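Local structure of glucose-6-phosphate dehydrogenase (Trypanosoma cruzi, 5AQ1) at residues R377-D382 / S504-T508; L124-L129 / N143-Y147; R64-I68 / F104-S109. The protein catalyses the NADP-dependent oxidation of glucose 6-phosphate to 6-phosphogluconolactone, the entry step of the oxidative pentose phosphate pathway. One frame throughout, in Å; residues are numbered along the deposited sequence.

Interaction 1: residues R377-D382 / S504-T508; sequences RIQFKD and SGYKT
Q379, reaching out from strand 373-380, is clamped by the backbone of K507 in the C-terminal tail. Its amide works at both ends: K507 N donates to Q379 OE1 at 2.8 Å, in the carbonyl plane and on a lone pair, and Q379 NE2 gives a hydrogen back to K507 O at 3.0 Å, a bond that meets its acceptor from above the carbonyl plane. R393 and E395 bond the same oxygen and nitrogen, so each end of the amide has two partners. With CG anti to the backbone N (chi1 -176°) and the chain extended beyond it, the amide is carried straight out to the tail. There its NE2 sits over one face of the Y506 ring, toward the rim and 3.2 Å from Y506 CE1, with amide and ring planes only 18° apart. This is the close-packed, buried part. At the far end of that ring Y506 OH sits 3.4 Å from R377 CD, and E395 takes both the hydroxyl and the R377 guanidinium. The other side is loose: K507, exposed, bends at chi3 so that NZ meets D382 OD2 at 3.4 Å, a weak salt bridge, while D382 OD2 has its stronger one to R393 NE. The tail leaves helix 495-504 through a Schellman motif at G505, whose positive phi suits glycine, and then docks on strand 373-380 of the C-terminal domain's large mixed sheet.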
# COMPACT_ATOMS: atom_id res chain seq x y z
N ARG B 377 6.22 -21.04 6.45
CA ARG B 377 7.13 -19.90 6.56
C ARG B 377 6.79 -18.83 5.53
O ARG B 377 6.94 -19.04 4.33
CB ARG B 377 8.58 -20.36 6.41
CG ARG B 377 9.09 -21.11 7.62
CD ARG B 377 10.34 -21.92 7.31
NE ARG B 377 10.81 -22.67 8.48
CZ ARG B 377 11.50 -22.15 9.49
NH1 ARG B 377 11.83 -20.87 9.51
NH2 ARG B 377 11.88 -22.93 10.50
N ILE B 378 6.32 -17.68 6.02
CA ILE B 378 6.05 -16.52 5.18
C ILE B 378 7.27 -15.61 5.26
O ILE B 378 7.42 -14.83 6.21
CB ILE B 378 4.81 -15.73 5.66
CG1 ILE B 378 3.62 -16.66 5.92
CG2 ILE B 378 4.44 -14.65 4.65
CD1 ILE B 378 3.10 -17.36 4.69
N GLN B 379 8.15 -15.71 4.27
CA GLN B 379 9.38 -14.92 4.24
C GLN B 379 9.17 -13.59 3.51
O GLN B 379 8.92 -13.57 2.31
CB GLN B 379 10.50 -15.72 3.58
CG GLN B 379 11.86 -15.03 3.59
CD GLN B 379 12.98 -15.98 3.23
OE1 GLN B 379 13.44 -16.00 2.09
NE2 GLN B 379 13.43 -16.77 4.19
N PHE B 380 9.29 -12.50 4.26
CA PHE B 380 9.09 -11.16 3.71
C PHE B 380 10.34 -10.65 2.98
O PHE B 380 11.42 -11.23 3.08
CB PHE B 380 8.68 -10.18 4.81
CG PHE B 380 7.41 -10.56 5.51
CD1 PHE B 380 6.17 -10.28 4.94
CD2 PHE B 380 7.44 -11.22 6.74
CE1 PHE B 380 5.00 -10.65 5.58
CE2 PHE B 380 6.27 -11.58 7.38
CZ PHE B 380 5.04 -11.29 6.80
N LYS B 381 10.16 -9.57 2.24
CA LYS B 381 11.25 -8.95 1.49
C LYS B 381 12.25 -8.29 2.41
O LYS B 381 11.94 -7.94 3.55
CB LYS B 381 10.69 -7.91 0.52
CG LYS B 381 9.95 -8.49 -0.67
CD LYS B 381 9.17 -7.41 -1.39
CE LYS B 381 9.00 -7.72 -2.86
NZ LYS B 381 7.99 -6.83 -3.48
N ASP B 382 13.45 -8.09 1.89
CA ASP B 382 14.49 -7.36 2.61
C ASP B 382 14.13 -5.89 2.72
O ASP B 382 13.63 -5.29 1.77
CB ASP B 382 15.82 -7.48 1.87
CG ASP B 382 16.40 -8.86 1.96
OD1 ASP B 382 17.01 -9.18 3.01
OD2 ASP B 382 16.26 -9.61 0.97
N SER B 504 14.92 -20.72 -6.17
CA SER B 504 13.49 -20.42 -6.20
C SER B 504 13.14 -19.14 -5.44
O SER B 504 12.08 -18.57 -5.66
CB SER B 504 12.68 -21.59 -5.64
OG SER B 504 12.76 -22.73 -6.48
N GLY B 505 14.02 -18.71 -4.53
CA GLY B 505 13.86 -17.42 -3.86
C GLY B 505 13.72 -17.45 -2.34
O GLY B 505 13.52 -16.40 -1.73
N TYR B 506 13.79 -18.63 -1.73
CA TYR B 506 13.80 -18.71 -0.27
C TYR B 506 15.24 -18.60 0.24
O TYR B 506 16.06 -19.48 -0.02
CB TYR B 506 13.17 -20.01 0.21
CG TYR B 506 13.09 -20.10 1.72
CD1 TYR B 506 12.04 -19.51 2.42
CD2 TYR B 506 14.09 -20.73 2.45
CE1 TYR B 506 11.98 -19.57 3.80
CE2 TYR B 506 14.04 -20.80 3.83
CZ TYR B 506 12.99 -20.22 4.50
OH TYR B 506 12.96 -20.29 5.87
N LYS B 507 15.54 -17.52 0.95
CA LYS B 507 16.87 -17.32 1.54
C LYS B 507 16.92 -17.98 2.90
O LYS B 507 16.33 -17.50 3.86
CB LYS B 507 17.21 -15.83 1.67
CG LYS B 507 17.90 -15.26 0.44
CD LYS B 507 17.88 -13.75 0.40
CE LYS B 507 18.97 -13.13 1.26
NZ LYS B 507 19.01 -11.65 1.08
N THR B 508 17.63 -19.10 2.96
CA THR B 508 17.71 -19.89 4.17
C THR B 508 18.73 -19.27 5.13
O THR B 508 19.90 -19.09 4.77
CB THR B 508 18.03 -21.38 3.85
OG1 THR B 508 17.65 -22.21 4.96
CG2 THR B 508 19.51 -21.60 3.50

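Interaction 2: residues L124-L129 / N143-Y147; sequences LNERIL and NRLFY
R144 and N125 tie the strand 143-147 to the helix lying over it. From R144 the side chain runs fully extended between CG and NE, long enough to span the gap between a helix and a strand whose axes come no nearer than 11.2 Å, and presents its guanidinium to the helix. R144 NH1 donates to N125 OD1 at 2.8 Å, nearly straight at 166°, with the acceptor close to the guanidinium plane. L129 CD2 stands at the same group's edge, 3.8 Å from R144 NH2. Over one face comes the I128 methyl CG2, 3.4 Å from R144 NE. E132, farther along the same helix, adds a salt bridge to R144 NE.

Two residues on, F146 turns the chemistry apolar. I128 serves both neighbours: CG2 anti to the backbone N lies on the arginine, while the other branch sends CD1 to within 3.9 Å of F146 CE1. L124 CD2 approaches the same F146 CE1 more loosely, at 4.4 Å. V36 of strand 33-38 touches all three in this helix-on-sheet layer of a Rossmann-type domain. The buried guanidinium is held by the N125 oxygen and the E132 carboxylate, with weaker help from A166 O and a water; beside so apolar a layer, that carboxylate probably stabilises its charge.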
# COMPACT_ATOMS: atom_id res chain seq x y z
N LEU B 124 -28.23 -53.65 9.21
CA LEU B 124 -27.64 -52.44 9.79
C LEU B 124 -28.71 -51.40 10.12
O LEU B 124 -28.72 -50.85 11.22
CB LEU B 124 -26.61 -51.83 8.82
CG LEU B 124 -25.94 -50.50 9.20
CD1 LEU B 124 -25.25 -50.58 10.56
CD2 LEU B 124 -24.95 -50.07 8.13
N ASN B 125 -29.60 -51.16 9.17
CA ASN B 125 -30.71 -50.23 9.36
C ASN B 125 -31.56 -50.60 10.58
O ASN B 125 -31.93 -49.73 11.37
CB ASN B 125 -31.58 -50.21 8.11
CG ASN B 125 -32.69 -49.18 8.18
OD1 ASN B 125 -32.44 -47.98 8.15
ND2 ASN B 125 -33.93 -49.65 8.27
N GLU B 126 -31.86 -51.89 10.71
CA GLU B 126 -32.70 -52.39 11.80
C GLU B 126 -32.04 -52.25 13.16
O GLU B 126 -32.70 -51.95 14.16
CB GLU B 126 -33.05 -53.86 11.56
CG GLU B 126 -34.01 -54.05 10.40
CD GLU B 126 -34.07 -55.49 9.91
OE1 GLU B 126 -33.77 -56.42 10.69
OE2 GLU B 126 -34.41 -55.67 8.73
N ARG B 127 -30.73 -52.48 13.20
CA ARG B 127 -29.96 -52.31 14.42
C ARG B 127 -29.96 -50.84 14.84
O ARG B 127 -30.08 -50.53 16.03
CB ARG B 127 -28.53 -52.80 14.20
CG ARG B 127 -27.65 -52.72 15.42
CD ARG B 127 -28.19 -53.53 16.59
NE ARG B 127 -27.09 -54.04 17.41
CZ ARG B 127 -26.39 -55.14 17.15
NH1 ARG B 127 -26.66 -55.89 16.07
NH2 ARG B 127 -25.40 -55.50 17.96
N ILE B 128 -29.85 -49.95 13.86
CA ILE B 128 -29.94 -48.51 14.11
C ILE B 128 -31.34 -48.17 14.61
O ILE B 128 -31.48 -47.43 15.58
CB ILE B 128 -29.61 -47.68 12.86
CG1 ILE B 128 -28.13 -47.83 12.49
CG2 ILE B 128 -29.92 -46.21 13.09
CD1 ILE B 128 -27.77 -47.35 11.10
N LEU B 129 -32.36 -48.71 13.95
CA LEU B 129 -33.75 -48.48 14.36
C LEU B 129 -33.99 -48.87 15.82
O LEU B 129 -34.64 -48.13 16.56
CB LEU B 129 -34.73 -49.25 13.47
CG LEU B 129 -35.08 -48.69 12.09
CD1 LEU B 129 -35.91 -49.70 11.31
CD2 LEU B 129 -35.79 -47.34 12.17
N ASN B 143 -30.70 -38.93 14.17
CA ASN B 143 -29.67 -38.50 13.23
C ASN B 143 -28.60 -39.57 13.09
O ASN B 143 -28.20 -40.18 14.08
CB ASN B 143 -29.03 -37.19 13.70
CG ASN B 143 -30.03 -36.06 13.79
OD1 ASN B 143 -30.75 -35.76 12.83
ND2 ASN B 143 -30.09 -35.40 14.94
N ARG B 144 -28.13 -39.80 11.87
CA ARG B 144 -27.20 -40.89 11.59
C ARG B 144 -25.92 -40.37 10.95
O ARG B 144 -25.96 -39.77 9.88
CB ARG B 144 -27.86 -41.90 10.66
CG ARG B 144 -29.19 -42.43 11.17
CD ARG B 144 -29.76 -43.50 10.25
NE ARG B 144 -31.02 -44.04 10.76
CZ ARG B 144 -31.70 -45.03 10.20
NH1 ARG B 144 -31.26 -45.63 9.10
NH2 ARG B 144 -32.84 -45.44 10.75
N LEU B 145 -24.79 -40.62 11.61
CA LEU B 145 -23.47 -40.29 11.05
C LEU B 145 -22.74 -41.57 10.68
O LEU B 145 -22.44 -42.39 11.54
CB LEU B 145 -22.64 -39.50 12.07
CG LEU B 145 -21.25 -39.03 11.62
CD1 LEU B 145 -21.36 -37.93 10.59
CD2 LEU B 145 -20.44 -38.56 12.81
N PHE B 146 -22.48 -41.75 9.39
CA PHE B 146 -21.76 -42.92 8.90
C PHE B 146 -20.30 -42.55 8.67
O PHE B 146 -20.01 -41.70 7.82
CB PHE B 146 -22.38 -43.44 7.61
CG PHE B 146 -23.78 -43.96 7.78
CD1 PHE B 146 -24.01 -45.20 8.36
CD2 PHE B 146 -24.87 -43.22 7.35
CE1 PHE B 146 -25.29 -45.68 8.53
CE2 PHE B 146 -26.16 -43.70 7.51
CZ PHE B 146 -26.37 -44.93 8.10
N TYR B 147 -19.40 -43.16 9.43
CA TYR B 147 -17.96 -42.97 9.24
C TYR B 147 -17.41 -44.13 8.42
O TYR B 147 -17.40 -45.27 8.88
CB TYR B 147 -17.23 -42.89 10.59
CG TYR B 147 -15.89 -42.19 10.51
CD1 TYR B 147 -14.85 -42.71 9.74
CD2 TYR B 147 -15.65 -41.01 11.21
CE1 TYR B 147 -13.62 -42.07 9.66
CE2 TYR B 147 -14.42 -40.37 11.14
CZ TYR B 147 -13.41 -40.90 10.36
OH TYR B 147 -12.20 -40.28 10.29
O HOH W 1 -34.92 -45.63 8.76

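Interaction 3: residues R64-I68 / F104-S109; sequences RDVNI and FLRRIS
I68 pairs with I108 as neighbouring strands of the parallel sheet, and two backbone hydrogen bonds carry the pairing: I68 N to R107 O at 2.9 Å, and S109 N to I68 O at 2.7 Å. The I108 CA-H also points at I68 O, 3.2 Å away. Water 2 adds a bridge, donating to R107 O, accepting from N67 ND2 and hydrogen-bonded to S109 OG.

The polar side-chain part belongs to R107. Its chain folds at chi2 and chi3 (-44° and -50°), curling the guanidinium back along the incoming loop so that NE and NH2 both donate side-on to one oxygen. R107 NE reaches V66 O at 2.8 Å in the carbonyl plane, and NH2 follows at 3.1 Å from above that plane. D65 CA lies over one face of the guanidinium.

Apolar contacts fill the side of the sheet that I68 and I108 share. I68 CD1 meets F104 CE1 at 3.5 Å, the two side chains crossing at about a right angle, and I68 CB lies 4.1 Å from I108 CG1. Across that side run helix 43-58 residues, with F50 touching both isoleucines. Two donors on the carbonyl of V66 fix the loop just where strand 67-72 begins, and the cationic group probably polarises that peptide.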
# COMPACT_ATOMS: atom_id res chain seq x y z
N ARG B 64 -24.84 -38.03 26.32
CA ARG B 64 -24.58 -39.16 27.21
C ARG B 64 -25.21 -40.46 26.70
O ARG B 64 -24.64 -41.54 26.88
CB ARG B 64 -25.01 -38.83 28.64
CG ARG B 64 -24.02 -37.92 29.37
CD ARG B 64 -24.68 -36.71 29.98
NE ARG B 64 -23.81 -36.03 30.94
CZ ARG B 64 -24.15 -34.94 31.62
NH1 ARG B 64 -25.34 -34.38 31.45
NH2 ARG B 64 -23.29 -34.41 32.48
N ASP B 65 -26.36 -40.35 26.03
CA ASP B 65 -27.07 -41.51 25.48
C ASP B 65 -26.81 -41.73 23.97
O ASP B 65 -27.65 -42.31 23.27
CB ASP B 65 -28.57 -41.43 25.77
CG ASP B 65 -29.24 -40.19 25.17
OD1 ASP B 65 -28.54 -39.32 24.60
OD2 ASP B 65 -30.47 -40.08 25.28
N VAL B 66 -25.65 -41.31 23.48
CA VAL B 66 -25.24 -41.58 22.10
C VAL B 66 -25.04 -43.08 21.89
O VAL B 66 -24.71 -43.81 22.83
CB VAL B 66 -23.93 -40.84 21.73
CG1 VAL B 66 -22.73 -41.43 22.47
CG2 VAL B 66 -23.69 -40.87 20.23
N ASN B 67 -25.24 -43.53 20.66
CA ASN B 67 -24.96 -44.91 20.29
C ASN B 67 -23.87 -44.98 19.23
O ASN B 67 -24.00 -44.38 18.17
CB ASN B 67 -26.23 -45.58 19.77
CG ASN B 67 -27.14 -46.04 20.89
OD1 ASN B 67 -28.23 -45.51 21.07
ND2 ASN B 67 -26.68 -47.03 21.65
N ILE B 68 -22.80 -45.70 19.54
CA ILE B 68 -21.70 -45.89 18.62
C ILE B 68 -21.71 -47.35 18.19
O ILE B 68 -21.58 -48.25 19.03
CB ILE B 68 -20.35 -45.52 19.28
CG1 ILE B 68 -20.38 -44.05 19.72
CG2 ILE B 68 -19.20 -45.76 18.32
CD1 ILE B 68 -19.31 -43.70 20.74
N PHE B 104 -18.11 -44.73 28.67
CA PHE B 104 -17.99 -44.55 27.22
C PHE B 104 -18.11 -45.87 26.46
O PHE B 104 -18.83 -45.95 25.46
CB PHE B 104 -16.67 -43.86 26.87
CG PHE B 104 -16.44 -43.74 25.38
CD1 PHE B 104 -17.26 -42.92 24.61
CD2 PHE B 104 -15.42 -44.45 24.76
CE1 PHE B 104 -17.06 -42.81 23.25
CE2 PHE B 104 -15.22 -44.34 23.40
CZ PHE B 104 -16.04 -43.52 22.64
N LEU B 105 -17.43 -46.91 26.94
CA LEU B 105 -17.47 -48.23 26.30
C LEU B 105 -18.87 -48.83 26.33
O LEU B 105 -19.23 -49.61 25.45
CB LEU B 105 -16.47 -49.19 26.94
CG LEU B 105 -14.98 -48.83 26.82
CD1 LEU B 105 -14.13 -49.89 27.51
CD2 LEU B 105 -14.55 -48.66 25.37
N ARG B 106 -19.67 -48.47 27.33
CA ARG B 106 -21.08 -48.88 27.39
C ARG B 106 -21.89 -48.39 26.18
O ARG B 106 -22.89 -49.00 25.82
CB ARG B 106 -21.73 -48.39 28.69
CG ARG B 106 -21.84 -49.45 29.77
CD ARG B 106 -22.38 -48.85 31.08
NE ARG B 106 -21.31 -48.45 32.01
CZ ARG B 106 -20.65 -49.27 32.83
NH1 ARG B 106 -20.93 -50.58 32.87
NH2 ARG B 106 -19.70 -48.79 33.63
N ARG B 107 -21.45 -47.30 25.56
CA ARG B 107 -22.13 -46.73 24.40
C ARG B 107 -21.73 -47.41 23.08
O ARG B 107 -22.34 -47.12 22.05
CB ARG B 107 -21.84 -45.23 24.28
CG ARG B 107 -22.06 -44.41 25.56
CD ARG B 107 -23.35 -44.76 26.29
NE ARG B 107 -24.51 -44.76 25.41
CZ ARG B 107 -25.74 -45.15 25.76
NH1 ARG B 107 -25.99 -45.57 27.00
NH2 ARG B 107 -26.72 -45.11 24.87
N ILE B 108 -20.73 -48.29 23.10
CA ILE B 108 -20.24 -48.92 21.88
C ILE B 108 -20.81 -50.31 21.68
O ILE B 108 -20.76 -51.13 22.59
CB ILE B 108 -18.70 -49.01 21.87
CG1 ILE B 108 -18.08 -47.61 21.98
CG2 ILE B 108 -18.21 -49.70 20.60
CD1 ILE B 108 -16.57 -47.59 22.04
N SER B 109 -21.36 -50.57 20.49
CA SER B 109 -21.76 -51.91 20.07
C SER B 109 -20.97 -52.32 18.84
O SER B 109 -20.39 -51.48 18.15
CB SER B 109 -23.25 -51.94 19.73
OG SER B 109 -24.03 -51.56 20.84
O HOH W 2 -24.15 -48.93 20.76

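In the fold
Interactions 2 and 3 are built on one parallel sheet in the coenzyme-binding domain, with centres 13 Å apart and nearest atoms about 5 Å apart without touching. Interaction 3 pairs strand 67-72 with the outermost strand 108-112; the chain then passes into helix 118-134, which interaction 2 packs on strand 143-148 beyond the central strand 33-38. That helix links them directly, since its M131 touches N67 and S109. The side chain of L124 is about 12 Å from the bound NADPH. Interaction 1 sits across the chain's centre, 51 Å between centres from either, at the mixed sheet of the C-terminal domain, where the neighbouring F380 and K381 pack on a second subunit.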